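Local coordinates for protein dehydrogenase (Sinorhizobium meliloti, PDB 3UOE) that probably acts as an oxidoreductase of the LDH2/MDH2 (malate/L-lactate dehydrogenase) family, its exact substrate being unassigned, at residues A[138-143]-A[282-287]; A[111-116]-A[132-137]; A[158-163]-A[257-262]. One frame throughout, in Å; residues are numbered along the deposited sequence.

Contact 1 of 3, residues A[138-143]-A[282-287]; sequences NHMGML and ANKGDL
Ala282 opens the contact by setting its methyl beside Asn138, CB lying 4.0 Å from Asn138 OD1. That oxygen takes its hydrogen bond from Arg78 NE, and Asn138 ND2 gives one to Gly107 O, so the amide is held from outside the pair and meets Ala282 only by packing. Lys284 makes the one direct hydrogen bond between the segments, from NZ to Asn138 O at 2.7 Å. The C=O...N angle is 101° and the nitrogen stands 72° out of the carbonyl plane, so the ammonium sits over the carbonyl instead of following a lone pair. Bends at chi2 and chi4 curl the lysine chain back to this place. A water accepts from Met140 N at 2.9 Å and, weakly, from Lys284 NZ, adding a second route across. Here the loop that leaves strand 129-137 for helix 144-152 is fastened to the residues leading into strand 285-291, a neighbour of strand 129-137 in the mixed sheet. Further along, Asp286 OD2 pairs with Lys284 NZ at 3.3 Å, a salt bridge whose hydrogen bond is weak, and also accepts from Ser161 OG. With an alanine in place of Lys284, Asn138 O would probably lose its charged donor and Asp286 its salt-bridge mate, with both residues buried. The selenomethionine Met140 meets this carboxylate from the opposite direction: its chain, bent at chi2 (-65°), brings CG and the terminal methyl CE to the acid, with CG 3.0 Å from Asp286 OD2 and CE 3.5 Å from Asp286 OD1.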
loop_
_atom_site.group_PDB
_atom_site.type_symbol
_atom_site.label_atom_id
_atom_site.label_comp_id
_atom_site.label_asym_id
_atom_site.label_seq_id
_atom_site.Cartn_x
_atom_site.Cartn_y
_atom_site.Cartn_z
ATOM N N ASN A 138 4.499 -7.116 20.868
ATOM C CA ASN A 138 4.924 -8.340 20.220
ATOM C C ASN A 138 4.210 -8.587 18.903
ATOM O O ASN A 138 3.373 -7.807 18.465
ATOM C CB ASN A 138 4.747 -9.560 21.135
ATOM C CG ASN A 138 5.817 -9.646 22.204
ATOM O OD1 ASN A 138 6.819 -10.356 22.044
ATOM N ND2 ASN A 138 5.620 -8.916 23.300
ATOM N N HIS A 139 4.561 -9.708 18.292
ATOM C CA HIS A 139 4.191 -10.018 16.923
ATOM C C HIS A 139 2.679 -10.031 16.760
ATOM O O HIS A 139 1.960 -10.564 17.606
ATOM C CB HIS A 139 4.800 -11.370 16.532
ATOM C CG HIS A 139 4.722 -11.671 15.071
ATOM N ND1 HIS A 139 3.768 -12.506 14.534
ATOM C CD2 HIS A 139 5.488 -11.261 14.033
ATOM C CE1 HIS A 139 3.946 -12.592 13.230
ATOM N NE2 HIS A 139 4.976 -11.840 12.899
HETATM N N MSE A 140 2.215 -9.440 15.663
HETATM C CA MSE A 140 0.794 -9.213 15.417
HETATM C C MSE A 140 0.091 -10.410 14.796
HETATM O O MSE A 140 -1.140 -10.471 14.752
HETATM C CB MSE A 140 0.629 -8.019 14.476
HETATM C CG MSE A 140 0.980 -6.712 15.124
HETATM SE SE MSE A 140 -0.288 -6.370 16.562
HETATM C CE MSE A 140 0.866 -5.232 17.689
ATOM N N GLY A 141 0.873 -11.352 14.290
ATOM C CA GLY A 141 0.296 -12.439 13.532
ATOM C C GLY A 141 -0.314 -11.930 12.240
ATOM O O GLY A 141 0.197 -10.988 11.633
HETATM N N MSE A 142 -1.412 -12.554 11.825
HETATM C CA MSE A 142 -2.004 -12.307 10.516
HETATM C C MSE A 142 -2.816 -11.026 10.486
HETATM O O MSE A 142 -3.853 -10.939 11.135
HETATM C CB MSE A 142 -2.901 -13.485 10.136
HETATM C CG MSE A 142 -3.759 -13.257 8.894
HETATM SE SE MSE A 142 -4.979 -14.773 8.547
HETATM C CE MSE A 142 -6.271 -14.481 9.979
ATOM N N LEU A 143 -2.368 -10.044 9.712
ATOM C CA LEU A 143 -3.004 -8.728 9.738
ATOM C C LEU A 143 -4.439 -8.716 9.196
ATOM O O LEU A 143 -5.209 -7.813 9.507
ATOM C CB LEU A 143 -2.144 -7.691 9.014
ATOM C CG LEU A 143 -0.711 -7.503 9.534
ATOM C CD1 LEU A 143 -0.088 -6.225 8.965
ATOM C CD2 LEU A 143 -0.681 -7.482 11.059
ATOM N N ALA A 282 10.853 -6.912 21.712
ATOM C CA ALA A 282 10.243 -6.707 20.406
ATOM C C ALA A 282 10.247 -5.201 20.121
ATOM O O ALA A 282 9.651 -4.433 20.867
ATOM C CB ALA A 282 8.843 -7.274 20.389
ATOM N N ASN A 283 10.951 -4.773 19.077
ATOM C CA ASN A 283 11.114 -3.337 18.810
ATOM C C ASN A 283 10.717 -2.925 17.389
ATOM O O ASN A 283 11.204 -1.925 16.858
ATOM C CB ASN A 283 12.549 -2.884 19.109
ATOM C CG ASN A 283 13.574 -3.623 18.271
ATOM O OD1 ASN A 283 13.273 -4.656 17.687
ATOM N ND2 ASN A 283 14.788 -3.086 18.195
ATOM N N LYS A 284 9.845 -3.723 16.778
ATOM C CA LYS A 284 9.232 -3.388 15.502
ATOM C C LYS A 284 8.032 -2.462 15.769
ATOM O O LYS A 284 7.708 -2.173 16.931
ATOM C CB LYS A 284 8.815 -4.670 14.759
ATOM C CG LYS A 284 7.373 -5.108 14.963
ATOM C CD LYS A 284 7.068 -5.491 16.379
ATOM C CE LYS A 284 5.573 -5.315 16.691
ATOM N NZ LYS A 284 4.815 -6.557 16.493
ATOM N N GLY A 285 7.390 -1.976 14.712
ATOM C CA GLY A 285 6.248 -1.091 14.870
ATOM C C GLY A 285 5.036 -1.568 14.090
ATOM O O GLY A 285 5.144 -2.446 13.235
ATOM N N ASP A 286 3.878 -0.986 14.397
ATOM C CA ASP A 286 2.626 -1.296 13.710
ATOM C C ASP A 286 1.820 -0.019 13.576
ATOM O O ASP A 286 1.885 0.853 14.436
ATOM C CB ASP A 286 1.792 -2.325 14.478
ATOM C CG ASP A 286 2.644 -3.255 15.322
ATOM O OD1 ASP A 286 3.044 -2.842 16.430
ATOM O OD2 ASP A 286 2.917 -4.391 14.876
ATOM N N LEU A 287 1.076 0.070 12.482
ATOM C CA LEU A 287 0.205 1.182 12.207
ATOM C C LEU A 287 -1.184 0.647 11.904
ATOM O O LEU A 287 -1.339 -0.344 11.179
ATOM C CB LEU A 287 0.697 1.984 11.005
ATOM C CG LEU A 287 2.032 2.708 11.113
ATOM C CD1 LEU A 287 2.395 3.389 9.784
ATOM C CD2 LEU A 287 2.015 3.708 12.275
HETATM O O HOH W 1 3.926 -8.042 13.723
#

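Contact 2 of 3, residues A[111-116]-A[132-137]; sequences VVMMDA and AAIRNA
The beta-alpha-beta unit formed by strand 99-105, helix 109-127 and strand 129-137 supplies both sides of this contact, in which Val112, Met113 and Ala116 of the helix lie against Ala132, Ile134 and Ala137 of the returning strand. The local axes approach to 9.8 Å and run nearly antiparallel, at 159°, as expected when a helix leads back over the sheet before the chain enters its next parallel strand. No hydrogen bond crosses the interface; every pairing is between apolar groups. Ile134 is the middle piece and uses two branches. Its CG2 methyl, anti to the backbone N because chi1 is -56°, meets Val112 CG1 at 3.8 Å, the two side chains running alongside in opposite senses. The other branch ends in CD1, which lies 3.9 Å from Met113 CE. Met113, a selenomethionine, crosses Ile134 at about a right angle: bends at chi2 and chi3 carry its end inward although its first bond does not point at the strand. At one end of the patch Ala116 CB and Ala132 CB stand 4.1 Å apart, two methyls that allow the backbones to come close, with CA atoms 6.5 Å apart. At the other end Val112 CG1 reaches Ala137 CB at 4.3 Å, past the corner that the chain turns at Asn136. Around this patch, Val102 of strand 99-105 packs on Val112 and Ile134, Asp286 and Leu288 of strand 285-291 touch Met113, and Tyr146 of helix 144-152 also lies against Met113.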
loop_
_atom_site.group_PDB
_atom_site.type_symbol
_atom_site.label_atom_id
_atom_site.label_comp_id
_atom_site.label_asym_id
_atom_site.label_seq_id
_atom_site.Cartn_x
_atom_site.Cartn_y
_atom_site.Cartn_z
ATOM N N VAL A 111 -3.632 -8.304 21.470
ATOM C CA VAL A 111 -4.284 -7.642 22.602
ATOM C C VAL A 111 -4.100 -6.130 22.508
ATOM O O VAL A 111 -5.013 -5.352 22.809
ATOM C CB VAL A 111 -3.712 -8.126 23.954
ATOM C CG1 VAL A 111 -4.324 -7.340 25.122
ATOM C CG2 VAL A 111 -3.921 -9.638 24.119
ATOM N N VAL A 112 -2.903 -5.716 22.109
ATOM C CA VAL A 112 -2.590 -4.298 22.046
ATOM C C VAL A 112 -3.276 -3.688 20.826
ATOM O O VAL A 112 -3.847 -2.610 20.908
ATOM C CB VAL A 112 -1.056 -4.046 22.003
ATOM C CG1 VAL A 112 -0.757 -2.608 21.565
ATOM C CG2 VAL A 112 -0.421 -4.339 23.368
HETATM N N MSE A 113 -3.231 -4.403 19.705
HETATM C CA MSE A 113 -3.885 -3.960 18.479
HETATM C C MSE A 113 -5.399 -3.768 18.663
HETATM O O MSE A 113 -5.943 -2.718 18.312
HETATM C CB MSE A 113 -3.609 -4.950 17.340
HETATM C CG MSE A 113 -4.268 -4.599 16.026
HETATM SE SE MSE A 113 -3.722 -2.843 15.316
HETATM C CE MSE A 113 -1.997 -3.365 14.516
HETATM N N MSE A 114 -6.077 -4.777 19.211
HETATM C CA MSE A 114 -7.533 -4.700 19.353
HETATM C C MSE A 114 -7.963 -3.614 20.340
HETATM O O MSE A 114 -9.027 -3.023 20.208
HETATM C CB MSE A 114 -8.141 -6.062 19.725
HETATM C CG MSE A 114 -8.070 -7.098 18.598
HETATM SE SE MSE A 114 -8.906 -6.489 16.922
HETATM C CE MSE A 114 -10.746 -6.292 17.541
ATOM N N ASP A 115 -7.125 -3.337 21.328
ATOM C CA ASP A 115 -7.455 -2.286 22.276
ATOM C C ASP A 115 -7.302 -0.919 21.610
ATOM O O ASP A 115 -8.135 -0.025 21.794
ATOM C CB ASP A 115 -6.596 -2.387 23.539
ATOM C CG ASP A 115 -7.205 -1.634 24.702
ATOM O OD1 ASP A 115 -8.143 -2.170 25.333
ATOM O OD2 ASP A 115 -6.759 -0.497 24.967
ATOM N N ALA A 116 -6.231 -0.780 20.831
ATOM C CA ALA A 116 -5.984 0.422 20.044
ATOM C C ALA A 116 -7.140 0.687 19.089
ATOM O O ALA A 116 -7.538 1.835 18.876
ATOM C CB ALA A 116 -4.684 0.277 19.267
ATOM N N ALA A 132 -3.550 4.865 14.863
ATOM C CA ALA A 132 -2.818 4.425 16.033
ATOM C C ALA A 132 -1.446 3.877 15.617
ATOM O O ALA A 132 -1.335 3.001 14.742
ATOM C CB ALA A 132 -3.624 3.382 16.817
ATOM N N ALA A 133 -0.403 4.423 16.232
ATOM C CA ALA A 133 0.962 4.040 15.925
ATOM C C ALA A 133 1.560 3.348 17.138
ATOM O O ALA A 133 1.786 3.977 18.175
ATOM C CB ALA A 133 1.785 5.263 15.533
ATOM N N ILE A 134 1.820 2.052 16.988
ATOM C CA ILE A 134 2.203 1.181 18.095
ATOM C C ILE A 134 3.678 0.826 18.076
ATOM O O ILE A 134 4.231 0.484 17.033
ATOM C CB ILE A 134 1.414 -0.158 18.041
ATOM C CG1 ILE A 134 -0.096 0.095 18.023
ATOM C CG2 ILE A 134 1.811 -1.071 19.193
ATOM C CD1 ILE A 134 -0.883 -1.050 17.412
ATOM N N ARG A 135 4.305 0.897 19.245
ATOM C CA ARG A 135 5.676 0.445 19.426
ATOM C C ARG A 135 5.691 -0.492 20.625
ATOM O O ARG A 135 4.700 -0.588 21.347
ATOM C CB ARG A 135 6.621 1.631 19.665
ATOM C CG ARG A 135 6.411 2.335 21.003
ATOM C CD ARG A 135 7.080 3.705 21.031
ATOM N NE ARG A 135 6.976 4.348 22.337
ATOM C CZ ARG A 135 5.958 5.117 22.728
ATOM N NH1 ARG A 135 4.931 5.349 21.914
ATOM N NH2 ARG A 135 5.960 5.649 23.947
ATOM N N ASN A 136 6.803 -1.192 20.825
ATOM C CA ASN A 136 6.995 -2.009 22.019
ATOM C C ASN A 136 5.846 -2.994 22.243
ATOM O O ASN A 136 5.386 -3.185 23.375
ATOM C CB ASN A 136 7.195 -1.103 23.242
ATOM C CG ASN A 136 7.837 -1.825 24.423
ATOM O OD1 ASN A 136 8.583 -2.787 24.254
ATOM N ND2 ASN A 136 7.553 -1.346 25.630
ATOM N N ALA A 137 5.385 -3.605 21.153
ATOM C CA ALA A 137 4.417 -4.703 21.204
ATOM C C ALA A 137 4.973 -5.934 20.489
ATOM O O ALA A 137 5.803 -5.815 19.602
ATOM C CB ALA A 137 3.091 -4.286 20.579
#

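Contact 3 of 3, residues A[158-163]-A[257-262]; sequences IVMSTS and ELLVAA
Val260 faces two residues of the 158-163 segment at once, the selenomethionine Met160 and Thr162. Its CG2 methyl lies 3.3 Å from Met160 CE, a tight methyl-to-methyl approach, shorter than usual, while Val260 CB is 3.5 Å from Thr162 CG2. The two pairs meet differently: Thr162 and Val260 reach toward each other tip to tip, whereas Met160 passes alongside Val260, pointing the other way. The end of Met160 also rests on Leu259, its CE being 3.7 Å from Leu259 CB. Its chain runs out extended at chi2 (159°) and then turns at chi3 (48°), which places the terminal methyl against both helix residues. All of this is apolar packing, with no hydrogen bond between the segments. It lays helix 246-264 on one face of the mixed sheet, over strand 156-161 and the loop that follows it, and Leu287 of the adjoining strand 285-291 touches both Met160 and Val260. Thr162 is set by its hydroxyl: a chi1 of 59° leaves CG2 for the helix while OG1 accepts from Gly285 N. At the edge of the patch, Thr162 CG2 lies 4.1 Å from Glu257 CA. The buried Glu257 carboxylate is gripped on both oxygens, OE1 by Asn180 ND2 and Gly178 N, OE2 by Ala269 N, which holds the acid group in place beside the threonine. Farther out, the second subunit packs on this helix, its Tyr306 against Glu257 and its Ile156 against Leu259.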
loop_
_atom_site.group_PDB
_atom_site.type_symbol
_atom_site.label_atom_id
_atom_site.label_comp_id
_atom_site.label_asym_id
_atom_site.label_seq_id
_atom_site.Cartn_x
_atom_site.Cartn_y
_atom_site.Cartn_z
ATOM N N ILE A 158 -6.809 -0.090 7.596
ATOM C CA ILE A 158 -5.523 -0.258 6.942
ATOM C C ILE A 158 -4.485 -0.567 8.006
ATOM O O ILE A 158 -4.353 0.172 8.992
ATOM C CB ILE A 158 -5.140 1.009 6.164
ATOM C CG1 ILE A 158 -6.240 1.322 5.146
ATOM C CG2 ILE A 158 -3.762 0.863 5.492
ATOM C CD1 ILE A 158 -5.978 2.545 4.321
ATOM N N VAL A 159 -3.772 -1.678 7.827
ATOM C CA VAL A 159 -2.884 -2.181 8.862
ATOM C C VAL A 159 -1.508 -2.493 8.304
ATOM O O VAL A 159 -1.387 -3.040 7.205
ATOM C CB VAL A 159 -3.452 -3.441 9.513
ATOM C CG1 VAL A 159 -2.874 -3.613 10.912
ATOM C CG2 VAL A 159 -4.966 -3.367 9.562
HETATM N N MSE A 160 -0.478 -2.130 9.065
HETATM C CA MSE A 160 0.913 -2.385 8.695
HETATM C C MSE A 160 1.700 -2.819 9.915
HETATM O O MSE A 160 1.393 -2.423 11.043
HETATM C CB MSE A 160 1.579 -1.128 8.135
HETATM C CG MSE A 160 1.280 -0.844 6.686
HETATM SE SE MSE A 160 1.588 1.051 6.262
HETATM C CE MSE A 160 3.340 1.298 7.073
ATOM N N SER A 161 2.728 -3.622 9.682
ATOM C CA SER A 161 3.605 -4.062 10.750
ATOM C C SER A 161 4.952 -4.333 10.112
ATOM O O SER A 161 5.021 -4.791 8.965
ATOM C CB SER A 161 3.055 -5.341 11.392
ATOM O OG SER A 161 3.738 -5.675 12.595
ATOM N N THR A 162 6.020 -4.030 10.840
ATOM C CA THR A 162 7.367 -4.319 10.375
ATOM C C THR A 162 7.969 -5.521 11.112
ATOM O O THR A 162 7.298 -6.165 11.930
ATOM C CB THR A 162 8.282 -3.096 10.517
ATOM O OG1 THR A 162 8.333 -2.688 11.893
ATOM C CG2 THR A 162 7.778 -1.947 9.639
ATOM N N SER A 163 9.235 -5.816 10.829
ATOM C CA SER A 163 9.863 -7.031 11.352
ATOM C C SER A 163 11.382 -6.944 11.366
ATOM O O SER A 163 11.946 -5.913 11.031
ATOM C CB SER A 163 9.465 -8.221 10.480
ATOM O OG SER A 163 10.214 -8.201 9.282
ATOM N N GLU A 257 8.238 0.354 5.685
ATOM C CA GLU A 257 9.327 0.431 6.654
ATOM C C GLU A 257 9.439 1.841 7.232
ATOM O O GLU A 257 9.501 2.035 8.447
ATOM C CB GLU A 257 10.649 0.059 5.969
ATOM C CG GLU A 257 11.829 -0.067 6.915
ATOM C CD GLU A 257 11.822 -1.401 7.636
ATOM O OE1 GLU A 257 11.662 -2.434 6.945
ATOM O OE2 GLU A 257 11.958 -1.416 8.885
ATOM N N LEU A 258 9.462 2.822 6.338
ATOM C CA LEU A 258 9.715 4.211 6.706
ATOM C C LEU A 258 8.521 4.818 7.427
ATOM O O LEU A 258 8.691 5.516 8.416
ATOM C CB LEU A 258 10.053 5.033 5.455
ATOM C CG LEU A 258 11.223 4.501 4.620
ATOM C CD1 LEU A 258 11.261 5.138 3.233
ATOM C CD2 LEU A 258 12.546 4.714 5.352
ATOM N N LEU A 259 7.313 4.551 6.929
ATOM C CA LEU A 259 6.111 5.040 7.588
ATOM C C LEU A 259 6.019 4.491 9.009
ATOM O O LEU A 259 5.779 5.239 9.960
ATOM C CB LEU A 259 4.851 4.680 6.795
ATOM C CG LEU A 259 4.687 5.350 5.426
ATOM C CD1 LEU A 259 3.708 4.569 4.562
ATOM C CD2 LEU A 259 4.230 6.791 5.590
ATOM N N VAL A 260 6.229 3.191 9.168
ATOM C CA VAL A 260 6.112 2.602 10.499
ATOM C C VAL A 260 7.100 3.230 11.495
ATOM O O VAL A 260 6.701 3.676 12.570
ATOM C CB VAL A 260 6.254 1.072 10.474
ATOM C CG1 VAL A 260 6.218 0.524 11.884
ATOM C CG2 VAL A 260 5.132 0.466 9.659
ATOM N N ALA A 261 8.376 3.282 11.123
ATOM C CA ALA A 261 9.401 3.881 11.968
ATOM C C ALA A 261 9.069 5.319 12.323
ATOM O O ALA A 261 9.057 5.685 13.496
ATOM C CB ALA A 261 10.780 3.821 11.271
ATOM N N ALA A 262 8.816 6.133 11.300
ATOM C CA ALA A 262 8.566 7.559 11.490
ATOM C C ALA A 262 7.427 7.817 12.455
ATOM O O ALA A 262 7.533 8.666 13.325
ATOM C CB ALA A 262 8.267 8.227 10.157
#

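All three contacts gather on the seven-stranded mixed sheet, whose neighbouring strands 129-137, 285-291 and 156-161 carry contacts 2, 1 and 3 in turn. The centre of contact 1 lies about 8 Å from that of contact 2 and about 9 Å from that of contact 3; contacts 2 and 3 are about 12 Å apart. Strand 285-291 is shared ground: Asp286 O lies 2.8 Å from Ile134 N, and Leu287 N 2.9 Å from Met160 O, both probable hydrogen bonds. Along the chain contact 2 closes first, and contact 3 is nested within the long loop closed by contact 1. Strand 285-291 thus enters late, between strands that come much earlier in the sequence, uniting the two parts of the sheet.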